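PDB 4IO2: glutamate receptor 1 from Adineta vaga, which binds glutamate through the ligand-binding domain described here and probably acts as a ligand-gated ion channel in the membrane. Local coordinates for residues 107-112 / 200-205; 163-168 / 177-182; 134-139 / 157-162. All blocks are in the same frame, centred on the assembly; numbering follows the deposited sequence.

Contact 1 of 3, residues 107-112 / 200-205; sequences MRILMR and EDFDKS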
loop_
_atom_site.group_PDB
_atom_site.type_symbol
_atom_site.label_atom_id
_atom_site.label_comp_id
_atom_site.label_asym_id
_atom_site.label_seq_id
_atom_site.Cartn_x
_atom_site.Cartn_y
_atom_site.Cartn_z
ATOM N N MET A 107 2.340 -8.266 9.733
ATOM C CA MET A 107 2.103 -8.968 10.997
ATOM C C MET A 107 3.395 -9.224 11.719
ATOM O O MET A 107 4.468 -9.254 11.108
ATOM C CB MET A 107 1.337 -10.298 10.817
ATOM C CG MET A 107 -0.033 -10.111 10.222
ATOM S SD MET A 107 -1.006 -11.637 10.257
ATOM C CE MET A 107 -0.345 -12.512 8.868
ATOM N N ARG A 108 3.270 -9.356 13.041
ATOM C CA ARG A 108 4.357 -9.766 13.903
ATOM C C ARG A 108 3.961 -10.924 14.762
ATOM O O ARG A 108 2.797 -11.202 14.948
ATOM C CB ARG A 108 4.877 -8.608 14.751
ATOM C CG ARG A 108 5.533 -7.537 13.824
ATOM C CD ARG A 108 6.657 -6.782 14.368
ATOM N NE ARG A 108 7.739 -7.631 14.817
ATOM C CZ ARG A 108 8.640 -7.184 15.663
ATOM N NH1 ARG A 108 8.510 -5.930 16.131
ATOM N NH2 ARG A 108 9.607 -7.988 16.074
ATOM N N ILE A 109 4.971 -11.650 15.232
ATOM C CA ILE A 109 4.768 -12.679 16.212
ATOM C C ILE A 109 4.680 -12.071 17.629
ATOM O O ILE A 109 5.572 -11.334 18.038
ATOM C CB ILE A 109 5.902 -13.693 16.146
ATOM C CG1 ILE A 109 5.969 -14.352 14.755
ATOM C CG2 ILE A 109 5.715 -14.741 17.263
ATOM C CD1 ILE A 109 7.249 -15.123 14.454
ATOM N N LEU A 110 3.591 -12.396 18.338
ATOM C CA LEU A 110 3.284 -11.948 19.726
ATOM C C LEU A 110 3.576 -13.108 20.671
ATOM O O LEU A 110 3.161 -14.223 20.420
ATOM C CB LEU A 110 1.794 -11.563 19.822
ATOM C CG LEU A 110 1.291 -11.063 21.187
ATOM C CD1 LEU A 110 1.888 -9.748 21.535
ATOM C CD2 LEU A 110 -0.265 -10.946 21.202
ATOM N N MET A 111 4.188 -12.793 21.814
ATOM C CA MET A 111 4.577 -13.837 22.770
ATOM C C MET A 111 4.798 -13.223 24.144
ATOM O O MET A 111 4.860 -12.001 24.274
ATOM C CB MET A 111 5.881 -14.486 22.309
ATOM C CG MET A 111 7.128 -13.576 22.344
ATOM S SD MET A 111 8.621 -14.473 21.812
ATOM C CE MET A 111 9.944 -13.428 22.416
ATOM N N ARG A 112 4.929 -14.061 25.171
ATOM C CA ARG A 112 5.359 -13.590 26.484
ATOM C C ARG A 112 6.789 -13.112 26.437
ATOM O O ARG A 112 7.651 -13.729 25.769
ATOM C CB ARG A 112 5.316 -14.730 27.495
ATOM C CG ARG A 112 3.928 -15.232 27.821
ATOM C CD ARG A 112 4.038 -16.431 28.825
ATOM N NE ARG A 112 4.863 -17.540 28.300
ATOM C CZ ARG A 112 4.443 -18.481 27.447
ATOM N NH1 ARG A 112 3.185 -18.463 26.995
ATOM N NH2 ARG A 112 5.286 -19.426 27.009
ATOM N N GLU A 200 11.111 -10.870 12.195
ATOM C CA GLU A 200 10.837 -9.924 11.128
ATOM C C GLU A 200 9.348 -9.820 10.893
ATOM O O GLU A 200 8.574 -10.734 11.158
ATOM C CB GLU A 200 11.515 -10.380 9.843
ATOM C CG GLU A 200 13.030 -10.496 9.941
ATOM C CD GLU A 200 13.619 -11.116 8.701
ATOM O OE1 GLU A 200 12.927 -11.094 7.652
ATOM O OE2 GLU A 200 14.762 -11.633 8.777
ATOM N N ASP A 201 8.960 -8.681 10.350
ATOM C CA ASP A 201 7.599 -8.475 9.885
ATOM C C ASP A 201 7.304 -9.522 8.799
ATOM O O ASP A 201 8.235 -10.006 8.121
ATOM C CB ASP A 201 7.424 -7.043 9.339
ATOM C CG ASP A 201 8.004 -5.945 10.279
ATOM O OD1 ASP A 201 8.129 -6.164 11.500
ATOM O OD2 ASP A 201 8.310 -4.831 9.795
ATOM N N PHE A 202 6.032 -9.891 8.647
ATOM C CA PHE A 202 5.654 -10.761 7.555
ATOM C C PHE A 202 4.257 -10.421 7.031
ATOM O O PHE A 202 3.500 -9.682 7.660
ATOM C CB PHE A 202 5.778 -12.227 7.987
ATOM C CG PHE A 202 4.898 -12.622 9.147
ATOM C CD1 PHE A 202 5.276 -12.357 10.449
ATOM C CD2 PHE A 202 3.683 -13.270 8.944
ATOM C CE1 PHE A 202 4.461 -12.712 11.527
ATOM C CE2 PHE A 202 2.867 -13.627 10.025
ATOM C CZ PHE A 202 3.256 -13.333 11.313
ATOM N N ASP A 203 3.907 -10.987 5.887
ATOM C CA ASP A 203 2.615 -10.751 5.242
ATOM C C ASP A 203 2.322 -9.274 5.016
ATOM O O ASP A 203 1.284 -8.757 5.435
ATOM C CB ASP A 203 1.464 -11.413 6.015
ATOM C CG ASP A 203 0.244 -11.662 5.158
ATOM O OD1 ASP A 203 0.401 -12.057 3.990
ATOM O OD2 ASP A 203 -0.889 -11.390 5.612
ATOM N N LYS A 204 3.259 -8.611 4.365
ATOM C CA LYS A 204 3.096 -7.221 3.957
ATOM C C LYS A 204 1.788 -7.090 3.212
ATOM O O LYS A 204 1.486 -7.866 2.273
ATOM C CB LYS A 204 4.245 -6.772 3.060
ATOM C CG LYS A 204 5.626 -6.936 3.685
ATOM C CD LYS A 204 5.643 -6.648 5.166
ATOM C CE LYS A 204 7.024 -6.902 5.779
ATOM N NZ LYS A 204 7.905 -7.763 4.947
ATOM N N SER A 205 0.987 -6.129 3.646
ATOM C CA SER A 205 -0.368 -6.018 3.186
ATOM C C SER A 205 -0.861 -4.576 3.363
ATOM O O SER A 205 -0.093 -3.680 3.662
ATOM C CB SER A 205 -1.204 -7.049 3.985
ATOM O OG SER A 205 -1.018 -6.878 5.399
HETATM O O HOH W 1 7.474 -10.637 13.671
#
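Two backbone hydrogen bonds tie Met107 to Phe202, an antiparallel hydrogen-bonded pair where strand 200-202 peels obliquely across the start of 107-112. Met107 N donates to Phe202 O at 2.8 Å, almost straight and nearly along the C=O axis; in return Phe202 N reaches Met107 O at 3.0 Å, approaching in the carbonyl plane. Asp201 CA adds a CA-H...O contact to the same Met107 O.

The apolar part belongs to the Phe202 ring. Its CG takes the crowded position between backbone N and carbonyl carbon (chi1 61°), and that turns the ring back over the Met107 main chain. Met107 CB lies over one face, offset toward the rim, in a CH-pi contact 3.9 Å from the Phe202 ring centroid. Met107 SD stands oblique to the ring in a Met-aromatic contact, and the bend at chi3 (-79°) then brings CE to 3.6 Å from Phe202 CE2, while also touching CB and OD2 of Asp203. Ile109 CG1 touches Phe202 CE1, the two side chains crossing at about a right angle.

This pairing belongs to the antiparallel sheet of the lobe that holds the glutamate side-chain carboxylate, in the two-lobed periplasmic-binding-protein fold of glutamate receptors; Met107 also packs on Asp180 of the glutamate site. Beyond Phe202 the left-handed backbone conformation of Asp203 (phi and psi both 54°) turns the strand through a corner.

Charge and water act on the Arg108 side of the pair. The salt bridge between Arg108 NE and Asp201 OD1 is long, 3.6 Å, with the oxygen well out of the guanidinium plane and no N-H aimed at it. A water in that plane accepts from Arg108 NE and Ile109 N, and donates to Glu200 O at 2.7 Å, bridging the strands where they diverge.

Contact 2 of 3, residues 163-168 / 177-182; sequences QEMYDS and SFMDIG. With GLU (glutamic acid), chain E.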
loop_
_atom_site.group_PDB
_atom_site.type_symbol
_atom_site.label_atom_id
_atom_site.label_comp_id
_atom_site.label_asym_id
_atom_site.label_seq_id
_atom_site.Cartn_x
_atom_site.Cartn_y
_atom_site.Cartn_z
ATOM N N GLN A 163 -8.812 -10.736 23.372
ATOM C CA GLN A 163 -8.735 -11.053 24.788
ATOM C C GLN A 163 -8.341 -12.510 25.024
ATOM O O GLN A 163 -7.519 -12.782 25.896
ATOM C CB GLN A 163 -10.038 -10.725 25.506
ATOM C CG GLN A 163 -9.905 -10.743 27.020
ATOM C CD GLN A 163 -9.027 -9.627 27.540
ATOM O OE1 GLN A 163 -9.257 -8.451 27.258
ATOM N NE2 GLN A 163 -7.994 -9.991 28.285
ATOM N N GLU A 164 -8.892 -13.451 24.260
ATOM C CA GLU A 164 -8.499 -14.848 24.419
ATOM C C GLU A 164 -7.021 -15.029 24.028
ATOM O O GLU A 164 -6.315 -15.837 24.646
ATOM C CB GLU A 164 -9.434 -15.794 23.631
ATOM C CG GLU A 164 -9.664 -17.118 24.330
ATOM C CD GLU A 164 -10.340 -18.196 23.497
ATOM O OE1 GLU A 164 -10.886 -17.890 22.429
ATOM O OE2 GLU A 164 -10.342 -19.366 23.952
ATOM N N MET A 165 -6.562 -14.305 23.002
ATOM C CA MET A 165 -5.159 -14.377 22.618
ATOM C C MET A 165 -4.300 -13.951 23.819
ATOM O O MET A 165 -3.367 -14.652 24.188
ATOM C CB MET A 165 -4.895 -13.539 21.370
ATOM C CG MET A 165 -3.512 -13.560 20.821
ATOM S SD MET A 165 -3.431 -12.617 19.296
ATOM C CE MET A 165 -3.825 -10.939 19.839
ATOM N N TYR A 166 -4.560 -12.767 24.381
ATOM C CA TYR A 166 -3.718 -12.258 25.475
ATOM C C TYR A 166 -3.750 -13.221 26.660
ATOM O O TYR A 166 -2.704 -13.603 27.212
ATOM C CB TYR A 166 -4.172 -10.856 25.933
ATOM C CG TYR A 166 -4.309 -9.817 24.843
ATOM C CD1 TYR A 166 -3.356 -9.687 23.834
ATOM C CD2 TYR A 166 -5.414 -8.990 24.792
ATOM C CE1 TYR A 166 -3.482 -8.728 22.858
ATOM C CE2 TYR A 166 -5.549 -8.021 23.809
ATOM C CZ TYR A 166 -4.596 -7.908 22.834
ATOM O OH TYR A 166 -4.750 -6.968 21.842
ATOM N N ASP A 167 -4.948 -13.637 27.039
ATOM C CA ASP A 167 -5.103 -14.509 28.212
ATOM C C ASP A 167 -4.424 -15.871 28.015
ATOM O O ASP A 167 -3.838 -16.428 28.953
ATOM C CB ASP A 167 -6.576 -14.708 28.519
ATOM C CG ASP A 167 -7.255 -13.429 28.991
ATOM O OD1 ASP A 167 -6.558 -12.449 29.271
ATOM O OD2 ASP A 167 -8.496 -13.397 29.075
ATOM N N SER A 168 -4.467 -16.412 26.811
ATOM C CA SER A 168 -3.884 -17.722 26.568
ATOM C C SER A 168 -2.352 -17.671 26.592
ATOM O O SER A 168 -1.705 -18.605 27.028
ATOM C CB SER A 168 -4.368 -18.278 25.232
ATOM O OG SER A 168 -5.758 -18.492 25.273
ATOM N N SER A 177 1.241 -16.042 19.079
ATOM C CA SER A 177 0.166 -15.803 18.107
ATOM C C SER A 177 0.678 -14.784 17.089
ATOM O O SER A 177 1.863 -14.405 17.125
ATOM C CB SER A 177 -1.095 -15.302 18.810
ATOM O OG SER A 177 -2.214 -15.281 17.908
ATOM N N PHE A 178 -0.187 -14.389 16.132
ATOM C CA PHE A 178 0.147 -13.387 15.118
ATOM C C PHE A 178 -0.766 -12.196 15.362
ATOM O O PHE A 178 -1.928 -12.359 15.774
ATOM C CB PHE A 178 -0.204 -13.886 13.705
ATOM C CG PHE A 178 0.534 -15.117 13.231
ATOM C CD1 PHE A 178 1.703 -15.535 13.829
ATOM C CD2 PHE A 178 0.037 -15.849 12.156
ATOM C CE1 PHE A 178 2.357 -16.662 13.372
ATOM C CE2 PHE A 178 0.697 -16.950 11.680
ATOM C CZ PHE A 178 1.856 -17.362 12.302
ATOM N N MET A 179 -0.262 -11.013 15.083
ATOM C CA MET A 179 -1.035 -9.778 15.262
ATOM C C MET A 179 -0.510 -8.708 14.333
ATOM O O MET A 179 0.679 -8.615 14.086
ATOM C CB MET A 179 -0.974 -9.345 16.710
ATOM C CG MET A 179 -1.881 -8.199 17.026
ATOM S SD MET A 179 -1.869 -7.871 18.841
ATOM C CE MET A 179 -3.100 -6.548 18.917
ATOM N N ASP A 180 -1.413 -7.941 13.738
ATOM C CA ASP A 180 -1.017 -6.796 12.930
ATOM C C ASP A 180 -0.065 -5.897 13.699
ATOM O O ASP A 180 -0.246 -5.652 14.889
ATOM C CB ASP A 180 -2.215 -5.951 12.563
ATOM C CG ASP A 180 -3.166 -6.605 11.579
ATOM O OD1 ASP A 180 -2.748 -7.521 10.808
ATOM O OD2 ASP A 180 -4.318 -6.111 11.568
ATOM N N ILE A 181 0.902 -5.328 12.995
ATOM C CA ILE A 181 1.972 -4.607 13.666
ATOM C C ILE A 181 1.512 -3.345 14.384
ATOM O O ILE A 181 2.020 -3.043 15.472
ATOM C CB ILE A 181 3.123 -4.269 12.661
ATOM C CG1 ILE A 181 4.348 -3.716 13.375
ATOM C CG2 ILE A 181 2.642 -3.329 11.521
ATOM C CD1 ILE A 181 5.556 -3.598 12.429
ATOM N N GLY A 182 0.614 -2.568 13.810
ATOM C CA GLY A 182 0.252 -1.316 14.472
ATOM C C GLY A 182 -0.438 -1.475 15.803
ATOM O O GLY A 182 -0.034 -0.894 16.799
HETATM N N GLU E . -6.454 -6.958 10.045
HETATM C CA GLU E . -6.862 -8.320 10.399
HETATM C C GLU E . -7.919 -8.825 9.420
HETATM O O GLU E . -8.482 -8.001 8.653
HETATM C CB GLU E . -7.411 -8.419 11.825
HETATM C CG GLU E . -6.474 -7.952 12.945
HETATM C CD GLU E . -5.261 -8.843 13.208
HETATM O OE1 GLU E . -5.184 -9.920 12.620
HETATM O OE2 GLU E . -4.426 -8.475 14.075
HETATM O OXT GLU E . -8.182 -10.050 9.401
#
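Met165 leaves helix 162-170 pointing straight at strand 177-180, and its side chain carries much of this buried contact. From CB the chain runs out with CG anti to the backbone N (chi1 -177°) and SD anti again, so CG comes alongside CB and OG of Ser177. SD follows, 3.2 Å from Ser177 OG; that hydroxyl is hydrogen-bonded to Gly134 O. The chain then bends at chi3 (64°), and the terminal CE comes up against Met179 SD at 3.8 Å.

Met179 differs only at its last torsion and stays extended throughout. Its CE ends near the edge of the Tyr166 ring, close to the ring plane and 3.4 Å from Tyr166 OH, the two side chains crossing at about a right angle. Next along the strand, Asp180 turns to the ligand: its backbone N donates to glutamate OE2 at 3.1 Å in a nearly linear bond, and its OD2 accepts from the ligand N at 2.8 Å. One residue thus grips both the amino group and the side-chain carboxylate of the ligand, with Asn105 ND2 bonded to the other carboxylate oxygen, Asp180 OD1, and probably helping to orient it.

Helix 162-170 therefore backs the strand that leads into the glutamate pocket: Met165 also packs on Leu110, Arg136 and Leu159 of three neighbouring strands, and helix 181-190 starts directly after Asp180.

Contact 3 of 3, residues 134-139 / 157-162; sequences GIRIGT and YPLKSR. With GLU (glutamic acid), chain E.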
loop_
_atom_site.group_PDB
_atom_site.type_symbol
_atom_site.label_atom_id
_atom_site.label_comp_id
_atom_site.label_asym_id
_atom_site.label_seq_id
_atom_site.Cartn_x
_atom_site.Cartn_y
_atom_site.Cartn_z
ATOM N N GLY A 134 -1.403 -20.039 18.657
ATOM C CA GLY A 134 -2.796 -19.589 18.701
ATOM C C GLY A 134 -3.103 -18.664 17.526
ATOM O O GLY A 134 -2.293 -17.823 17.163
ATOM N N ILE A 135 -4.241 -18.897 16.887
ATOM C CA ILE A 135 -4.671 -18.080 15.768
ATOM C C ILE A 135 -6.131 -17.661 15.944
ATOM O O ILE A 135 -6.991 -18.476 16.158
ATOM C CB ILE A 135 -4.495 -18.836 14.425
ATOM C CG1 ILE A 135 -3.012 -19.167 14.119
ATOM C CG2 ILE A 135 -5.158 -18.032 13.264
ATOM C CD1 ILE A 135 -2.137 -18.050 13.710
ATOM N N ARG A 136 -6.397 -16.359 15.837
ATOM C CA ARG A 136 -7.766 -15.840 15.828
ATOM C C ARG A 136 -8.496 -16.188 14.533
ATOM O O ARG A 136 -8.111 -15.797 13.423
ATOM C CB ARG A 136 -7.771 -14.334 16.057
ATOM C CG ARG A 136 -7.363 -13.930 17.458
ATOM C CD ARG A 136 -7.123 -12.429 17.544
ATOM N NE ARG A 136 -5.865 -12.086 16.855
ATOM C CZ ARG A 136 -5.575 -10.949 16.278
ATOM N NH1 ARG A 136 -6.509 -9.984 16.199
ATOM N NH2 ARG A 136 -4.367 -10.753 15.783
ATOM N N ILE A 137 -9.549 -16.966 14.688
ATOM C CA ILE A 137 -10.371 -17.371 13.566
ATOM C C ILE A 137 -10.908 -16.137 12.812
ATOM O O ILE A 137 -11.290 -15.137 13.408
ATOM C CB ILE A 137 -11.525 -18.262 14.109
ATOM C CG1 ILE A 137 -11.011 -19.588 14.714
ATOM C CG2 ILE A 137 -12.575 -18.460 13.059
ATOM C CD1 ILE A 137 -10.408 -20.505 13.744
ATOM N N GLY A 138 -10.934 -16.211 11.492
ATOM C CA GLY A 138 -11.525 -15.150 10.673
ATOM C C GLY A 138 -10.642 -13.943 10.491
ATOM O O GLY A 138 -11.092 -12.898 10.064
ATOM N N THR A 139 -9.381 -14.062 10.849
ATOM C CA THR A 139 -8.397 -13.049 10.541
ATOM C C THR A 139 -7.575 -13.497 9.311
ATOM O O THR A 139 -7.492 -14.689 8.961
ATOM C CB THR A 139 -7.430 -12.736 11.716
ATOM O OG1 THR A 139 -6.660 -13.903 12.040
ATOM C CG2 THR A 139 -8.173 -12.277 12.944
ATOM N N TYR A 157 -4.097 -23.638 17.603
ATOM C CA TYR A 157 -5.029 -23.436 18.735
ATOM C C TYR A 157 -5.992 -22.286 18.406
ATOM O O TYR A 157 -5.542 -21.172 18.177
ATOM C CB TYR A 157 -4.234 -23.064 20.013
ATOM C CG TYR A 157 -5.088 -23.004 21.253
ATOM C CD1 TYR A 157 -5.681 -21.827 21.651
ATOM C CD2 TYR A 157 -5.229 -24.110 22.076
ATOM C CE1 TYR A 157 -6.460 -21.759 22.774
ATOM C CE2 TYR A 157 -6.020 -24.052 23.215
ATOM C CZ TYR A 157 -6.600 -22.876 23.569
ATOM O OH TYR A 157 -7.354 -22.825 24.715
ATOM N N PRO A 158 -7.314 -22.567 18.404
ATOM C CA PRO A 158 -8.260 -21.531 17.892
ATOM C C PRO A 158 -8.562 -20.448 18.935
ATOM O O PRO A 158 -8.760 -20.758 20.112
ATOM C CB PRO A 158 -9.504 -22.343 17.566
ATOM C CG PRO A 158 -9.421 -23.542 18.607
ATOM C CD PRO A 158 -7.953 -23.875 18.693
ATOM N N LEU A 159 -8.593 -19.188 18.519
ATOM C CA LEU A 159 -8.898 -18.062 19.425
ATOM C C LEU A 159 -10.096 -17.279 18.880
ATOM O O LEU A 159 -10.175 -17.019 17.672
ATOM C CB LEU A 159 -7.706 -17.139 19.563
ATOM C CG LEU A 159 -6.397 -17.801 20.046
ATOM C CD1 LEU A 159 -5.185 -16.899 19.679
ATOM C CD2 LEU A 159 -6.501 -18.134 21.529
ATOM N N LYS A 160 -10.992 -16.896 19.783
ATOM C CA LYS A 160 -12.211 -16.192 19.404
ATOM C C LYS A 160 -12.100 -14.664 19.457
ATOM O O LYS A 160 -12.987 -13.950 18.996
ATOM C CB LYS A 160 -13.358 -16.614 20.315
ATOM C CG LYS A 160 -13.688 -18.088 20.227
ATOM C CD LYS A 160 -14.861 -18.473 21.127
ATOM C CE LYS A 160 -15.260 -19.939 20.917
ATOM N NZ LYS A 160 -16.478 -20.322 21.662
ATOM N N SER A 161 -11.015 -14.160 20.019
ATOM C CA SER A 161 -10.894 -12.713 20.275
ATOM C C SER A 161 -9.488 -12.339 20.660
ATOM O O SER A 161 -8.687 -13.221 20.962
ATOM C CB SER A 161 -11.789 -12.308 21.435
ATOM O OG SER A 161 -11.306 -12.902 22.631
ATOM N N ARG A 162 -9.171 -11.041 20.589
ATOM C CA ARG A 162 -7.911 -10.570 21.131
ATOM C C ARG A 162 -7.751 -10.921 22.614
ATOM O O ARG A 162 -6.693 -11.356 23.049
ATOM C CB ARG A 162 -7.761 -9.073 20.903
ATOM C CG ARG A 162 -7.570 -8.726 19.443
ATOM C CD ARG A 162 -7.290 -7.246 19.265
ATOM N NE ARG A 162 -7.174 -6.877 17.855
ATOM C CZ ARG A 162 -8.167 -6.519 17.045
ATOM N NH1 ARG A 162 -9.410 -6.396 17.467
ATOM N NH2 ARG A 162 -7.875 -6.271 15.785
HETATM N N GLU E . -6.454 -6.958 10.045
HETATM C CA GLU E . -6.862 -8.320 10.399
HETATM C C GLU E . -7.919 -8.825 9.420
HETATM O O GLU E . -8.482 -8.001 8.653
HETATM C CB GLU E . -7.411 -8.419 11.825
HETATM C CG GLU E . -6.474 -7.952 12.945
HETATM C CD GLU E . -5.261 -8.843 13.208
HETATM O OE1 GLU E . -5.184 -9.920 12.620
HETATM O OE2 GLU E . -4.426 -8.475 14.075
HETATM O OXT GLU E . -8.182 -10.050 9.401
HETATM O O HOH W 2 -11.618 -15.025 16.135
#
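Strands 134-136 and 157-159 are the two parallel strands of a beta-alpha-beta unit, joined through helix 140-148, and both lead to the glutamate pocket. Ile135 sits between two backbone bonds: its N donates to Tyr157 O at 2.9 Å, nearly along the C=O axis, while its O accepts from Leu159 N at the same length, but with the donor above the carbonyl plane. Ile137 N then donates to Leu159 O at 3.0 Å, and a water donates to both Leu159 O and Ile137 O.

Gly134 leaves room for the Leu159 side chain, whose CD1 lies 3.5 Å from Gly134 C. Past the strand, a type II turn runs from Arg136 to Thr139; Thr139 OG1 donates to Arg136 O at 2.8 Å, in the carbonyl plane.

Arg136 rises from the face of the sheet it shares with Leu159, crossing that side chain obliquely, its CG against Leu159 CB and Ser161 O, then bends at chi3 (-73°) to bring the guanidinium to the ligand. NH2 donates to glutamate OE2 at 2.8 Å, in the guanidinium plane, and also to Phe178 O. Arg162 comes from the first turn of helix 162-170, extended from CG to NE, and Arg136 NH1 lies over one face of its guanidinium, 3.6 Å from Arg162 NE. The NH2 of Arg162 bonds Tyr67 OH and has a long, weak ion pair with Asp85.

Two like charges this close would repel; the ligand's side-chain carboxylate beside them probably offsets that, and the pair probably makes this part of the pocket attractive to a negative group.

Along the chain, contact 3 closes before contact 2 opens, and both are nested inside the long loop closed by contact 1. All three lie in one lobe of the ligand-binding domain. Contacts 1 and 2 have centres about 11 Å apart and share a sheet, strands 103-112 and 177-180 being neighbours, with Arg108 N hydrogen-bonded to Met179 O. Contacts 2 and 3 are closer, about 8 Å between centres; helix 162-170 follows strand 157-159 after two residues. Contacts 1 and 3, centres about 15 Å apart, do not touch; strand 177-180 lies between, hydrogen-bonded to both. The ligand's side-chain carboxylate is thus met by the end of strand 134-136 and the junction of strand 177-180 with helix 181-190.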